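Local atomic coordinates of sarcoplasmic calcium-binding proteins II, V, VI, and VII (Branchiostoma lanceolatum, PDB entry 2SAS), a protein that binds calcium ions through EF-hands and seems to be more abundant in fast-contracting muscles, where its precise role is not established. Residues 10-13 / 14-18; 52-55 / 56-59; 143-146 / 147-151; 173-176 / 177-180. All coordinates share one frame; numbering follows the deposited sequence.

The four contacts follow one another along the chain, and each is a local one between residues a turn apart. Contact 1 lies on helix 4-18 of the first EF-hand, its centre about 7 Å from that of the chain, and contact 2 on helix 48-69, which leads into the second calcium loop; their centres are about 20 Å apart. Contact 3 closes helix 141-149 in the fourth EF-hand, and contact 4 is a 3-10 turn in the tail beyond helix 158-170. Contacts 3 and 4 touch, with centres about 11 Å apart, and contact 4 also meets contact 1, so the tail bridges both ends of the EF-hand series. Contact 2 lies across the chain's centre from both.

Contact 1: residues 10-13 / 14-18; sequences IKFT and FDFFL
The rings of Phe12 and Phe16, one turn apart, form an offset stack with planes 6° apart and centroids separated by 4.8 Å. Phe12 CE2 sits over the centre of the Phe16 ring, whereas Phe16 CD1 lies above the face of Phe12 near its rim. Phe12 also points an edge toward the face of Phe17 in an offset edge-to-face pair, its CE1 coming 3.8 Å from Phe17 CE1. With CG opposite the backbone N (chi1 -176°), the Phe12 ring stands out from the helix flank, where Phe16 and Phe17 of the next turn meet it. At the edge of the Phe14 ring, in its plane, lies Asp15 OD1. This oxygen is held in a salt bridge by Lys11, whose chain bends twice to bring NZ to the syn side of OD1 at 2.7 Å; the bond from NZ to Asp15 OD2 is weak. Thr13 sets CB 3.7 Å from Phe17 CD2, while its buried OG1 donates to Ile10 O at 2.9 Å and is also hydrogen-bonded to Tyr82 OH. Gln137 of the second subunit packs on Lys11, Phe12 and Phe16. The aromatic cluster thus belongs to the entering helix of the first EF-hand, which runs directly into the calcium loop beginning at Asp19.

Contact 2: residues 52-55 / 56-59; sequences KSMQ and ASLE
In helix 48-69, the entering helix of the second EF-hand, Met54 and Ser57 illustrate a serine folding back on its own helix. Ser57 OG donates to Met54 O at 3.0 Å, three residues earlier, because chi1 of 42° tucks the hydroxyl between the backbone N and the carbonyl carbon. It arrives well to the side of the carbonyl, with a C=O...OG angle of 107°, and well above the carbonyl plane. Leu58 N reaches the same oxygen at 3.1 Å from the same face, so Met54 O is gripped by two donors. Glu59 N bonds to Gln55 O at 2.8 Å and carries the regular helical pattern onward. On the exposed flank, Gln55 and Glu59 run obliquely across one another with amide and carboxylate planes nearly parallel, 17° apart; NE2 of Gln55 stays 3.9 Å from OE2 of Glu59, a loose approach. The apolar flank is formed by Met54 CG and Leu58 CD1, 4.3 Å apart. Met54 fits against Met35 and Tyr38 of helix 28-42 and against Phe109 of helix 103-114, while Leu58 meets Met35 on the former and Asn105 and Arg106 on the latter.

Contact 3: residues 143-146 / 147-151; sequences AVYN and VITDG
Residues 143-149 follow a helical path, and the turn from Val144 to Ile148 is a clear instance, with Ile148 N bonded to Val144 O at 3.2 Å. The bond from Val147 N to Ala143 O is weak. Beyond Thr149 the chain departs from the helix: Asp150 takes a positive phi of 50°, and Gly151 N turns back onto Asn146 O at 3.0 Å, in the carbonyl plane and on a lone pair. A weak bond from Asp150 N to Val147 O lies inside this wider loop. Thr149 is held twice by Tyr145 O, through its N at 2.9 Å and its OG1 at 3.1 Å, the two donors approaching from opposite faces of the carbonyl. Its methyl CG2 is pressed over one face of the Tyr145 ring, only 3.3 Å from CE2. With CG opposite the backbone N (chi1 -170°), the ring projects from the helix flank where the methyl of the next turn can rest on its face, and Tyr145 OH is bonded to Val122 O. Asn146 OD1 lies 3.7 Å from Gly151 CA, while its ND2 donates to Pro142 O. On the buried side Val144 CG1 and Ile148 CD1 make a loose contact beside Phe127. The paired closing bonds and the positive phi define a Schellman motif, with Asp150 as C-prime residue, which ends helix 141-149 of the fourth EF-hand; calcium is seen in the loops of the first three.

Contact 4: residues 173-176 / 177-180; sequences AADA and GNTL
Gly177 receives the side chain of Asp175: its N donates to Asp175 OD1 at 3.1 Å, coming from above the carboxylate plane, 54° out of it. The link spans two residues and forms an Asx turn. The carboxylate can reach forward to Gly177 because CG stands between the backbone N and the carbonyl carbon (chi1 65°). Its other oxygen, OD2, makes a salt bridge with Arg167 NH1 of helix 158-170 and a hydrogen bond with Ser171 OG just beyond that helix, so this one aspartate joins the end of that helix to the start of the turn. At Asn178 the backbone N bonds to Asp175 O at 2.8 Å, the first of the i to i+3 links that mark this part of the tail as a 3-10 turn rather than an alpha helix. The Asn178 amide leans back over the preceding chain, with OD1 3.5 Å from Ala174 CB; OD1 also takes a weak bond from Gln183 NE2, and Phe5 of helix 4-18 packs against Ala174 and Asn178. Thr179 continues the pattern: its N reaches Ala176 O at 3.0 Å from above the carbonyl plane. The same oxygen accepts a shorter bond from Thr179 OG1, 2.7 Å long and almost in line with the carbonyl, so two donors from one residue hold it. The Thr179 side chain, buried, also fits against helix 141-149. At Leu180 the bond from N to Gly177 O weakens to 3.4 Å, while Leu180 O accepts a hydrogen bond from Tyr130 OH and the side chain packs on Tyr161 and Leu164 of helix 158-170.

Contact 1: residues 10-13 / 14-18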
loop_
_atom_site.group_PDB
_atom_site.type_symbol
_atom_site.label_atom_id
_atom_site.label_comp_id
_atom_site.label_asym_id
_atom_site.label_seq_id
_atom_site.Cartn_x
_atom_site.Cartn_y
_atom_site.Cartn_z
ATOM N N ILE A 10 8.617 -3.456 8.466
ATOM C CA ILE A 10 8.302 -4.785 9.031
ATOM C C ILE A 10 6.801 -5.065 8.825
ATOM O O ILE A 10 6.363 -6.140 8.400
ATOM C CB ILE A 10 8.829 -4.994 10.471
ATOM C CG1 ILE A 10 10.403 -5.063 10.430
ATOM C CG2 ILE A 10 8.316 -6.359 10.979
ATOM C CD1 ILE A 10 11.132 -4.642 11.729
ATOM N N LYS A 11 5.974 -4.080 9.076
ATOM C CA LYS A 11 4.526 -4.242 8.861
ATOM C C LYS A 11 4.349 -4.640 7.388
ATOM O O LYS A 11 3.667 -5.620 7.059
ATOM C CB LYS A 11 3.741 -3.031 9.273
ATOM C CG LYS A 11 2.207 -3.200 9.338
ATOM C CD LYS A 11 1.813 -4.499 10.065
ATOM C CE LYS A 11 0.357 -4.415 10.466
ATOM N NZ LYS A 11 -0.528 -4.611 9.271
ATOM N N PHE A 12 5.019 -3.887 6.502
ATOM C CA PHE A 12 5.001 -4.126 5.073
ATOM C C PHE A 12 5.207 -5.579 4.733
ATOM O O PHE A 12 4.378 -6.123 3.974
ATOM C CB PHE A 12 5.936 -3.236 4.280
ATOM C CG PHE A 12 5.883 -3.384 2.789
ATOM C CD1 PHE A 12 6.669 -4.312 2.131
ATOM C CD2 PHE A 12 5.020 -2.553 2.054
ATOM C CE1 PHE A 12 6.638 -4.409 0.730
ATOM C CE2 PHE A 12 4.991 -2.639 0.655
ATOM C CZ PHE A 12 5.799 -3.562 0.000
ATOM N N THR A 13 6.243 -6.213 5.190
ATOM C CA THR A 13 6.463 -7.662 4.900
ATOM C C THR A 13 5.426 -8.549 5.540
ATOM O O THR A 13 5.074 -9.663 5.021
ATOM C CB THR A 13 7.932 -8.033 5.334
ATOM O OG1 THR A 13 7.958 -7.999 6.790
ATOM C CG2 THR A 13 8.970 -7.044 4.786
ATOM N N PHE A 14 4.891 -8.165 6.699
ATOM C CA PHE A 14 3.888 -9.039 7.374
ATOM C C PHE A 14 2.738 -9.145 6.376
ATOM O O PHE A 14 2.364 -10.211 5.903
ATOM C CB PHE A 14 3.499 -8.451 8.734
ATOM C CG PHE A 14 2.568 -9.190 9.632
ATOM C CD1 PHE A 14 3.016 -10.204 10.486
ATOM C CD2 PHE A 14 1.218 -8.892 9.649
ATOM C CE1 PHE A 14 2.140 -10.923 11.302
ATOM C CE2 PHE A 14 0.304 -9.560 10.449
ATOM C CZ PHE A 14 0.801 -10.574 11.268
ATOM N N ASP A 15 2.251 -7.951 6.035
ATOM C CA ASP A 15 1.100 -7.723 5.200
ATOM C C ASP A 15 1.096 -8.169 3.756
ATOM O O ASP A 15 0.031 -8.587 3.288
ATOM C CB ASP A 15 0.754 -6.213 5.202
ATOM C CG ASP A 15 0.091 -5.704 6.445
ATOM O OD1 ASP A 15 -0.086 -6.471 7.391
ATOM O OD2 ASP A 15 -0.289 -4.507 6.466
ATOM N N PHE A 16 2.184 -7.972 3.052
ATOM C CA PHE A 16 2.320 -8.267 1.629
ATOM C C PHE A 16 3.033 -9.553 1.364
ATOM O O PHE A 16 2.794 -10.228 0.357
ATOM C CB PHE A 16 3.095 -7.104 0.942
ATOM C CG PHE A 16 2.201 -5.911 0.802
ATOM C CD1 PHE A 16 1.822 -5.196 1.929
ATOM C CD2 PHE A 16 1.720 -5.580 -0.456
ATOM C CE1 PHE A 16 0.924 -4.102 1.798
ATOM C CE2 PHE A 16 0.849 -4.499 -0.613
ATOM C CZ PHE A 16 0.432 -3.808 0.513
ATOM N N PHE A 17 3.931 -9.947 2.216
ATOM C CA PHE A 17 4.700 -11.173 1.925
ATOM C C PHE A 17 4.199 -12.354 2.746
ATOM O O PHE A 17 4.646 -13.456 2.394
ATOM C CB PHE A 17 6.161 -10.941 2.168
ATOM C CG PHE A 17 6.886 -9.829 1.542
ATOM C CD1 PHE A 17 6.343 -9.106 0.445
ATOM C CD2 PHE A 17 8.205 -9.570 1.953
ATOM C CE1 PHE A 17 7.093 -8.112 -0.170
ATOM C CE2 PHE A 17 8.953 -8.566 1.329
ATOM C CZ PHE A 17 8.396 -7.852 0.254
ATOM N N LEU A 18 3.372 -12.163 3.768
ATOM C CA LEU A 18 3.008 -13.373 4.544
ATOM C C LEU A 18 1.522 -13.548 4.826
ATOM O O LEU A 18 1.090 -14.702 4.659
ATOM C CB LEU A 18 3.839 -13.435 5.838
ATOM C CG LEU A 18 5.297 -13.816 5.754
ATOM C CD1 LEU A 18 6.025 -13.159 6.923
ATOM C CD2 LEU A 18 5.502 -15.333 5.815
#

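Contact 2: residues 52-55 / 56-59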
loop_
_atom_site.group_PDB
_atom_site.type_symbol
_atom_site.label_atom_id
_atom_site.label_comp_id
_atom_site.label_asym_id
_atom_site.label_seq_id
_atom_site.Cartn_x
_atom_site.Cartn_y
_atom_site.Cartn_z
ATOM N N LYS A 52 4.117 -30.231 -5.362
ATOM C CA LYS A 52 4.441 -30.955 -4.131
ATOM C C LYS A 52 5.724 -30.430 -3.534
ATOM O O LYS A 52 5.762 -30.131 -2.314
ATOM C CB LYS A 52 4.402 -32.462 -4.346
ATOM C CG LYS A 52 2.918 -32.926 -4.355
ATOM C CD LYS A 52 2.903 -34.455 -4.490
ATOM C CE LYS A 52 1.449 -34.895 -4.730
ATOM N NZ LYS A 52 1.360 -36.377 -4.690
ATOM N N SER A 53 6.736 -30.241 -4.362
ATOM C CA SER A 53 8.016 -29.726 -3.827
ATOM C C SER A 53 7.810 -28.357 -3.215
ATOM O O SER A 53 8.302 -28.087 -2.123
ATOM C CB SER A 53 9.071 -29.663 -4.916
ATOM O OG SER A 53 8.923 -30.820 -5.716
ATOM N N MET A 54 7.123 -27.528 -3.968
ATOM C CA MET A 54 6.828 -26.139 -3.547
ATOM C C MET A 54 6.155 -26.123 -2.169
ATOM O O MET A 54 6.422 -25.332 -1.261
ATOM C CB MET A 54 6.012 -25.480 -4.637
ATOM C CG MET A 54 5.495 -24.143 -4.218
ATOM S SD MET A 54 6.868 -23.052 -3.800
ATOM C CE MET A 54 7.844 -23.015 -5.317
ATOM N N GLN A 55 5.247 -27.043 -2.008
ATOM C CA GLN A 55 4.476 -27.196 -0.770
ATOM C C GLN A 55 5.379 -27.555 0.413
ATOM O O GLN A 55 5.217 -26.905 1.447
ATOM C CB GLN A 55 3.366 -28.240 -0.946
ATOM C CG GLN A 55 2.317 -27.999 0.132
ATOM C CD GLN A 55 1.158 -28.931 -0.071
ATOM O OE1 GLN A 55 0.061 -28.470 -0.353
ATOM N NE2 GLN A 55 1.484 -30.200 0.055
ATOM N N ALA A 56 6.295 -28.496 0.220
ATOM C CA ALA A 56 7.245 -28.956 1.179
ATOM C C ALA A 56 8.137 -27.798 1.647
ATOM O O ALA A 56 8.412 -27.679 2.864
ATOM C CB ALA A 56 8.044 -30.142 0.737
ATOM N N SER A 57 8.528 -26.918 0.728
ATOM C CA SER A 57 9.356 -25.771 1.139
ATOM C C SER A 57 8.511 -24.758 1.893
ATOM O O SER A 57 9.101 -24.045 2.731
ATOM C CB SER A 57 10.190 -25.149 0.021
ATOM O OG SER A 57 9.441 -25.054 -1.152
ATOM N N LEU A 58 7.224 -24.685 1.651
ATOM C CA LEU A 58 6.338 -23.749 2.377
ATOM C C LEU A 58 6.072 -24.299 3.790
ATOM O O LEU A 58 5.990 -23.600 4.812
ATOM C CB LEU A 58 5.072 -23.503 1.548
ATOM C CG LEU A 58 5.242 -22.668 0.268
ATOM C CD1 LEU A 58 3.983 -22.487 -0.542
ATOM C CD2 LEU A 58 5.752 -21.278 0.673
ATOM N N GLU A 59 5.862 -25.614 3.843
ATOM C CA GLU A 59 5.598 -26.299 5.120
ATOM C C GLU A 59 6.771 -26.074 6.073
ATOM O O GLU A 59 6.636 -25.696 7.235
ATOM C CB GLU A 59 5.449 -27.810 4.850
ATOM C CG GLU A 59 4.062 -28.059 4.251
ATOM C CD GLU A 59 3.718 -29.470 3.943
ATOM O OE1 GLU A 59 4.688 -30.225 3.853
ATOM O OE2 GLU A 59 2.584 -29.827 3.775
#

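Contact 3: residues 143-146 / 147-151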
loop_
_atom_site.group_PDB
_atom_site.type_symbol
_atom_site.label_atom_id
_atom_site.label_comp_id
_atom_site.label_asym_id
_atom_site.label_seq_id
_atom_site.Cartn_x
_atom_site.Cartn_y
_atom_site.Cartn_z
ATOM N N ALA A 143 12.578 5.290 -12.795
ATOM C CA ALA A 143 13.485 5.867 -11.787
ATOM C C ALA A 143 13.666 4.933 -10.593
ATOM O O ALA A 143 14.710 4.961 -9.953
ATOM C CB ALA A 143 13.008 7.205 -11.276
ATOM N N VAL A 144 12.637 4.168 -10.224
ATOM C CA VAL A 144 12.776 3.236 -9.082
ATOM C C VAL A 144 13.665 2.109 -9.580
ATOM O O VAL A 144 14.527 1.588 -8.876
ATOM C CB VAL A 144 11.405 2.747 -8.561
ATOM C CG1 VAL A 144 11.562 1.556 -7.641
ATOM C CG2 VAL A 144 10.606 3.866 -7.922
ATOM N N TYR A 145 13.449 1.721 -10.828
ATOM C CA TYR A 145 14.299 0.621 -11.384
ATOM C C TYR A 145 15.748 1.035 -11.487
ATOM O O TYR A 145 16.659 0.201 -11.398
ATOM C CB TYR A 145 13.756 0.257 -12.761
ATOM C CG TYR A 145 14.368 -0.985 -13.319
ATOM C CD1 TYR A 145 13.844 -2.177 -12.798
ATOM C CD2 TYR A 145 15.380 -1.042 -14.275
ATOM C CE1 TYR A 145 14.311 -3.400 -13.228
ATOM C CE2 TYR A 145 15.850 -2.303 -14.727
ATOM C CZ TYR A 145 15.314 -3.440 -14.196
ATOM O OH TYR A 145 15.716 -4.693 -14.539
ATOM N N ASN A 146 16.036 2.315 -11.692
ATOM C CA ASN A 146 17.429 2.784 -11.789
ATOM C C ASN A 146 18.116 2.806 -10.444
ATOM O O ASN A 146 19.355 2.672 -10.376
ATOM C CB ASN A 146 17.501 4.069 -12.641
ATOM C CG ASN A 146 17.620 3.658 -14.123
ATOM O OD1 ASN A 146 18.714 3.480 -14.676
ATOM N ND2 ASN A 146 16.500 3.453 -14.791
ATOM N N VAL A 147 17.378 2.949 -9.338
ATOM C CA VAL A 147 18.032 2.868 -8.015
ATOM C C VAL A 147 18.439 1.404 -7.837
ATOM O O VAL A 147 19.536 1.023 -7.421
ATOM C CB VAL A 147 17.108 3.368 -6.905
ATOM C CG1 VAL A 147 17.662 2.988 -5.518
ATOM C CG2 VAL A 147 16.801 4.840 -6.990
ATOM N N ILE A 148 17.510 0.496 -8.229
ATOM C CA ILE A 148 17.834 -0.932 -8.103
ATOM C C ILE A 148 19.008 -1.401 -8.968
ATOM O O ILE A 148 19.870 -2.214 -8.551
ATOM C CB ILE A 148 16.585 -1.811 -8.420
ATOM C CG1 ILE A 148 15.314 -1.244 -7.709
ATOM C CG2 ILE A 148 16.899 -3.273 -8.039
ATOM C CD1 ILE A 148 14.058 -2.156 -7.914
ATOM N N THR A 149 19.029 -0.998 -10.225
ATOM C CA THR A 149 20.096 -1.434 -11.142
ATOM C C THR A 149 21.272 -0.496 -11.066
ATOM O O THR A 149 22.288 -0.708 -11.743
ATOM C CB THR A 149 19.565 -1.550 -12.623
ATOM O OG1 THR A 149 19.242 -0.165 -12.979
ATOM C CG2 THR A 149 18.417 -2.551 -12.735
ATOM N N ASP A 150 21.118 0.491 -10.197
ATOM C CA ASP A 150 22.184 1.487 -9.965
ATOM C C ASP A 150 22.732 2.097 -11.247
ATOM O O ASP A 150 23.967 2.159 -11.443
ATOM C CB ASP A 150 23.289 0.877 -9.083
ATOM C CG ASP A 150 24.216 2.024 -8.698
ATOM O OD1 ASP A 150 23.679 3.134 -8.604
ATOM O OD2 ASP A 150 25.440 1.860 -8.586
ATOM N N GLY A 151 21.839 2.588 -12.055
ATOM C CA GLY A 151 22.174 3.213 -13.352
ATOM C C GLY A 151 22.630 2.233 -14.391
ATOM O O GLY A 151 23.332 2.624 -15.365
#

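Contact 4: residues 173-176 / 177-180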
loop_
_atom_site.group_PDB
_atom_site.type_symbol
_atom_site.label_atom_id
_atom_site.label_comp_id
_atom_site.label_asym_id
_atom_site.label_seq_id
_atom_site.Cartn_x
_atom_site.Cartn_y
_atom_site.Cartn_z
ATOM N N ALA A 173 17.303 3.405 8.169
ATOM C CA ALA A 173 17.171 4.532 7.266
ATOM C C ALA A 173 16.853 4.171 5.823
ATOM O O ALA A 173 17.399 3.170 5.351
ATOM C CB ALA A 173 18.521 5.306 7.226
ATOM N N ALA A 174 16.130 5.054 5.161
ATOM C CA ALA A 174 15.735 4.894 3.756
ATOM C C ALA A 174 16.924 4.683 2.844
ATOM O O ALA A 174 17.852 5.501 2.776
ATOM C CB ALA A 174 14.904 6.091 3.327
ATOM N N ASP A 175 16.918 3.540 2.154
ATOM C CA ASP A 175 18.021 3.180 1.232
ATOM C C ASP A 175 17.355 2.383 0.102
ATOM O O ASP A 175 16.102 2.316 0.036
ATOM C CB ASP A 175 19.076 2.438 2.043
ATOM C CG ASP A 175 18.689 1.088 2.628
ATOM O OD1 ASP A 175 17.584 0.560 2.441
ATOM O OD2 ASP A 175 19.513 0.414 3.283
ATOM N N ALA A 176 18.156 1.773 -0.720
ATOM C CA ALA A 176 17.705 0.963 -1.846
ATOM C C ALA A 176 16.710 -0.115 -1.479
ATOM O O ALA A 176 15.940 -0.490 -2.421
ATOM C CB ALA A 176 18.904 0.300 -2.577
ATOM N N GLY A 177 16.734 -0.623 -0.249
ATOM C CA GLY A 177 15.763 -1.723 0.132
ATOM C C GLY A 177 14.371 -1.137 -0.011
ATOM O O GLY A 177 13.350 -1.813 -0.178
ATOM N N ASN A 178 14.223 0.174 0.001
ATOM C CA ASN A 178 12.922 0.802 -0.175
ATOM C C ASN A 178 12.260 0.524 -1.542
ATOM O O ASN A 178 11.046 0.745 -1.591
ATOM C CB ASN A 178 12.951 2.290 0.022
ATOM C CG ASN A 178 13.130 2.840 1.421
ATOM O OD1 ASN A 178 12.659 3.966 1.643
ATOM N ND2 ASN A 178 13.808 2.178 2.310
ATOM N N THR A 179 12.991 0.165 -2.544
ATOM C CA THR A 179 12.538 -0.094 -3.925
ATOM C C THR A 179 11.552 -1.229 -4.047
ATOM O O THR A 179 10.721 -1.220 -4.971
ATOM C CB THR A 179 13.745 -0.253 -4.923
ATOM O OG1 THR A 179 14.474 -1.415 -4.513
ATOM C CG2 THR A 179 14.687 0.980 -4.835
ATOM N N LEU A 180 11.623 -2.090 -3.040
ATOM C CA LEU A 180 10.745 -3.262 -2.962
ATOM C C LEU A 180 9.355 -2.843 -2.530
ATOM O O LEU A 180 8.393 -3.598 -2.678
ATOM C CB LEU A 180 11.475 -4.311 -2.152
ATOM C CG LEU A 180 12.843 -4.775 -2.659
ATOM C CD1 LEU A 180 13.425 -5.826 -1.716
ATOM C CD2 LEU A 180 12.621 -5.428 -4.035
#